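Local coordinates for protein caspase-1 subunit p19/18 (PDB 1M72) that probably cleaves cellular proteins as a cysteine protease in the caspase cascade that executes apoptosis, at residues Lys85-Thr90 against Trp127-Ala132. Residues are numbered along the deposited sequence; the frame is centred on the assembly and turned at random.
Sequences KFIQQT and WYYFTA
The carbonyl O of Phe86 is gripped twice: by the backbone N of Thr90, one helical turn on, and by Thr90 OG1 at 2.8 Å, which sits above the carbonyl plane. With its hydroxyl turned back on its own helix, Thr90 leaves its methyl, CG2 anti to the backbone N, to meet the ring of Phe130. Helix 80-92 lies against the parallel strands of the caspase alpha/beta fold and is a worked example of a helix that takes two consecutive aromatic side chains from one turn, here the type I turn from Tyr128 to Thr131. Thr90 CG2 lies at the edge of the Phe130 ring, 3.7 Å from Phe130 CE1, while the ring also rests on Phe145 of the central sheet. Ile87 CG2, likewise anti to the backbone N, touches both rings, meeting Tyr129 CD1 at 3.6 Å and Phe130 CE2 at 3.8 Å. Further out, the Tyr129 ring lies between Tyr128 CD2 on one face and Gln88 CG on the other. The amide of Gln88, its chain bent at chi2, stacks on the phenol with planes 24° apart. Its NE2 donates to Asn84 OD1, and although Gln88 NE2 comes within 2.9 Å of Tyr129 OH, the angle is too poor for a hydrogen bond.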
ATOM      1  N   LYS C  85       4.057 -12.178 -22.686  1.00 38.09           N
ATOM      2  CA  LYS C  85       5.304 -12.685 -23.251  1.00 41.23           C
ATOM      3  C   LYS C  85       6.495 -11.789 -22.911  1.00 39.63           C
ATOM      4  O   LYS C  85       7.515 -12.271 -22.427  1.00 39.51           O
ATOM      5  CB  LYS C  85       5.133 -12.834 -24.770  1.00 45.54           C
ATOM      6  CG  LYS C  85       6.308 -12.430 -25.635  1.00 53.26           C
ATOM      7  CD  LYS C  85       5.778 -11.777 -26.920  1.00 60.30           C
ATOM      8  CE  LYS C  85       6.860 -11.625 -27.989  1.00 64.92           C
ATOM      9  NZ  LYS C  85       8.044 -10.872 -27.476  1.00 66.45           N
ATOM     10  N   PHE C  86       6.371 -10.492 -23.181  1.00 37.95           N
ATOM     11  CA  PHE C  86       7.437  -9.561 -22.871  1.00 38.05           C
ATOM     12  C   PHE C  86       7.737  -9.510 -21.362  1.00 36.63           C
ATOM     13  O   PHE C  86       8.874  -9.303 -20.969  1.00 36.12           O
ATOM     14  CB  PHE C  86       7.090  -8.173 -23.394  1.00 39.33           C
ATOM     15  CG  PHE C  86       7.237  -8.040 -24.896  1.00 48.10           C
ATOM     16  CD1 PHE C  86       8.497  -8.149 -25.505  1.00 50.22           C
ATOM     17  CD2 PHE C  86       6.125  -7.783 -25.711  1.00 48.90           C
ATOM     18  CE1 PHE C  86       8.635  -7.995 -26.902  1.00 51.75           C
ATOM     19  CE2 PHE C  86       6.254  -7.632 -27.112  1.00 49.51           C
ATOM     20  CZ  PHE C  86       7.501  -7.735 -27.702  1.00 50.47           C
ATOM     21  N   ILE C  87       6.719  -9.708 -20.532  1.00 32.57           N
ATOM     22  CA  ILE C  87       6.886  -9.702 -19.094  1.00 31.14           C
ATOM     23  C   ILE C  87       7.749 -10.895 -18.713  1.00 32.86           C
ATOM     24  O   ILE C  87       8.700 -10.759 -17.960  1.00 33.24           O
ATOM     25  CB  ILE C  87       5.505  -9.780 -18.381  1.00 31.10           C
ATOM     26  CG1 ILE C  87       4.819  -8.409 -18.424  1.00 29.71           C
ATOM     27  CG2 ILE C  87       5.652 -10.256 -16.942  1.00 30.45           C
ATOM     28  CD1 ILE C  87       5.350  -7.451 -17.414  1.00 30.84           C
ATOM     29  N   GLN C  88       7.418 -12.070 -19.237  1.00 34.35           N
ATOM     30  CA  GLN C  88       8.187 -13.258 -18.937  1.00 34.52           C
ATOM     31  C   GLN C  88       9.629 -13.115 -19.422  1.00 34.13           C
ATOM     32  O   GLN C  88      10.567 -13.464 -18.719  1.00 34.09           O
ATOM     33  CB  GLN C  88       7.541 -14.489 -19.571  1.00 37.76           C
ATOM     34  CG  GLN C  88       6.161 -14.822 -19.040  1.00 41.39           C
ATOM     35  CD  GLN C  88       5.891 -16.332 -18.999  1.00 47.82           C
ATOM     36  OE1 GLN C  88       6.812 -17.133 -18.805  1.00 49.45           O
ATOM     37  NE2 GLN C  88       4.620 -16.725 -19.150  1.00 48.07           N
ATOM     38  N   GLN C  89       9.817 -12.576 -20.611  1.00 32.66           N
ATOM     39  CA  GLN C  89      11.167 -12.453 -21.124  1.00 35.35           C
ATOM     40  C   GLN C  89      11.962 -11.477 -20.268  1.00 36.67           C
ATOM     41  O   GLN C  89      13.174 -11.624 -20.066  1.00 35.62           O
ATOM     42  CB  GLN C  89      11.144 -11.964 -22.558  1.00 36.52           C
ATOM     43  CG  GLN C  89      10.206 -12.715 -23.471  1.00 44.30           C
ATOM     44  CD  GLN C  89      10.317 -12.207 -24.899  1.00 48.34           C
ATOM     45  OE1 GLN C  89      10.415 -10.991 -25.130  1.00 51.24           O
ATOM     46  NE2 GLN C  89      10.310 -13.132 -25.869  1.00 48.58           N
ATOM     47  N   THR C  90      11.272 -10.464 -19.769  1.00 36.65           N
ATOM     48  CA  THR C  90      11.923  -9.495 -18.929  1.00 36.17           C
ATOM     49  C   THR C  90      12.323 -10.207 -17.630  1.00 37.24           C
ATOM     50  O   THR C  90      13.438 -10.013 -17.124  1.00 36.37           O
ATOM     51  CB  THR C  90      10.983  -8.339 -18.600  1.00 35.91           C
ATOM     52  OG1 THR C  90      10.777  -7.552 -19.773  1.00 33.69           O
ATOM     53  CG2 THR C  90      11.578  -7.472 -17.517  1.00 35.29           C
ATOM     54  N   TRP C 127       3.426  -8.479 -11.824  1.00 19.63           N
ATOM     55  CA  TRP C 127       4.484  -8.714 -10.867  1.00 21.50           C
ATOM     56  C   TRP C 127       4.728 -10.192 -10.478  1.00 24.41           C
ATOM     57  O   TRP C 127       5.767 -10.520  -9.864  1.00 22.38           O
ATOM     58  CB  TRP C 127       4.215  -7.853  -9.621  1.00 22.97           C
ATOM     59  CG  TRP C 127       2.837  -7.968  -9.006  1.00 22.77           C
ATOM     60  CD1 TRP C 127       2.403  -8.923  -8.111  1.00 24.58           C
ATOM     61  CD2 TRP C 127       1.733  -7.045  -9.169  1.00 23.01           C
ATOM     62  NE1 TRP C 127       1.112  -8.638  -7.712  1.00 23.15           N
ATOM     63  CE2 TRP C 127       0.682  -7.500  -8.350  1.00 20.47           C
ATOM     64  CE3 TRP C 127       1.543  -5.874  -9.929  1.00 23.12           C
ATOM     65  CZ2 TRP C 127      -0.559  -6.828  -8.267  1.00 29.13           C
ATOM     66  CZ3 TRP C 127       0.313  -5.208  -9.846  1.00 27.83           C
ATOM     67  CH2 TRP C 127      -0.725  -5.692  -9.018  1.00 27.87           C
ATOM     68  N   TYR C 128       3.811 -11.077 -10.888  1.00 21.55           N
ATOM     69  CA  TYR C 128       3.912 -12.493 -10.577  1.00 22.19           C
ATOM     70  C   TYR C 128       5.289 -13.101 -10.876  1.00 24.03           C
ATOM     71  O   TYR C 128       5.866 -13.795 -10.017  1.00 23.73           O
ATOM     72  CB  TYR C 128       2.840 -13.276 -11.357  1.00 24.43           C
ATOM     73  CG  TYR C 128       2.974 -14.783 -11.270  1.00 25.35           C
ATOM     74  CD1 TYR C 128       2.588 -15.487 -10.104  1.00 26.66           C
ATOM     75  CD2 TYR C 128       3.507 -15.513 -12.346  1.00 25.10           C
ATOM     76  CE1 TYR C 128       2.741 -16.904 -10.026  1.00 26.88           C
ATOM     77  CE2 TYR C 128       3.657 -16.901 -12.280  1.00 24.70           C
ATOM     78  CZ  TYR C 128       3.279 -17.581 -11.130  1.00 25.91           C
ATOM     79  OH  TYR C 128       3.440 -18.931 -11.096  1.00 32.93           O
ATOM     80  N   TYR C 129       5.799 -12.865 -12.085  1.00 23.17           N
ATOM     81  CA  TYR C 129       7.100 -13.397 -12.515  1.00 24.63           C
ATOM     82  C   TYR C 129       8.350 -12.735 -11.931  1.00 24.30           C
ATOM     83  O   TYR C 129       9.478 -13.118 -12.273  1.00 24.67           O
ATOM     84  CB  TYR C 129       7.235 -13.327 -14.048  1.00 28.30           C
ATOM     85  CG  TYR C 129       6.129 -14.026 -14.806  1.00 33.10           C
ATOM     86  CD1 TYR C 129       5.003 -13.316 -15.239  1.00 34.33           C
ATOM     87  CD2 TYR C 129       6.194 -15.403 -15.077  1.00 34.41           C
ATOM     88  CE1 TYR C 129       3.975 -13.947 -15.924  1.00 36.61           C
ATOM     89  CE2 TYR C 129       5.162 -16.050 -15.759  1.00 35.44           C
ATOM     90  CZ  TYR C 129       4.058 -15.309 -16.176  1.00 36.98           C
ATOM     91  OH  TYR C 129       3.016 -15.910 -16.826  1.00 40.14           O
ATOM     92  N   PHE C 130       8.177 -11.736 -11.073  1.00 22.83           N
ATOM     93  CA  PHE C 130       9.345 -11.086 -10.539  1.00 21.68           C
ATOM     94  C   PHE C 130       9.627 -11.375  -9.079  1.00 22.66           C
ATOM     95  O   PHE C 130      10.463 -10.718  -8.469  1.00 22.72           O
ATOM     96  CB  PHE C 130       9.250  -9.598 -10.811  1.00 19.23           C
ATOM     97  CG  PHE C 130       9.196  -9.269 -12.272  1.00 20.55           C
ATOM     98  CD1 PHE C 130      10.354  -9.344 -13.062  1.00 18.04           C
ATOM     99  CD2 PHE C 130       7.975  -8.918 -12.879  1.00 18.39           C
ATOM    100  CE1 PHE C 130      10.291  -9.069 -14.453  1.00 22.25           C
ATOM    101  CE2 PHE C 130       7.890  -8.638 -14.271  1.00 21.18           C
ATOM    102  CZ  PHE C 130       9.038  -8.711 -15.062  1.00 21.54           C
ATOM    103  N   THR C 131       8.928 -12.345  -8.495  1.00 21.66           N
ATOM    104  CA  THR C 131       9.249 -12.674  -7.111  1.00 22.70           C
ATOM    105  C   THR C 131      10.704 -13.233  -7.091  1.00 23.46           C
ATOM    106  O   THR C 131      11.200 -13.737  -8.109  1.00 23.66           O
ATOM    107  CB  THR C 131       8.214 -13.661  -6.507  1.00 25.38           C
ATOM    108  OG1 THR C 131       8.119 -14.847  -7.318  1.00 27.24           O
ATOM    109  CG2 THR C 131       6.823 -12.954  -6.365  1.00 17.49           C
ATOM    110  N   ALA C 132      11.401 -13.122  -5.970  1.00 25.05           N
ATOM    111  CA  ALA C 132      12.820 -13.554  -5.909  1.00 28.43           C
ATOM    112  C   ALA C 132      13.133 -14.963  -6.409  1.00 29.13           C
ATOM    113  O   ALA C 132      14.187 -15.197  -6.982  1.00 27.52           O
ATOM    114  CB  ALA C 132      13.370 -13.396  -4.498  1.00 26.57           C
TER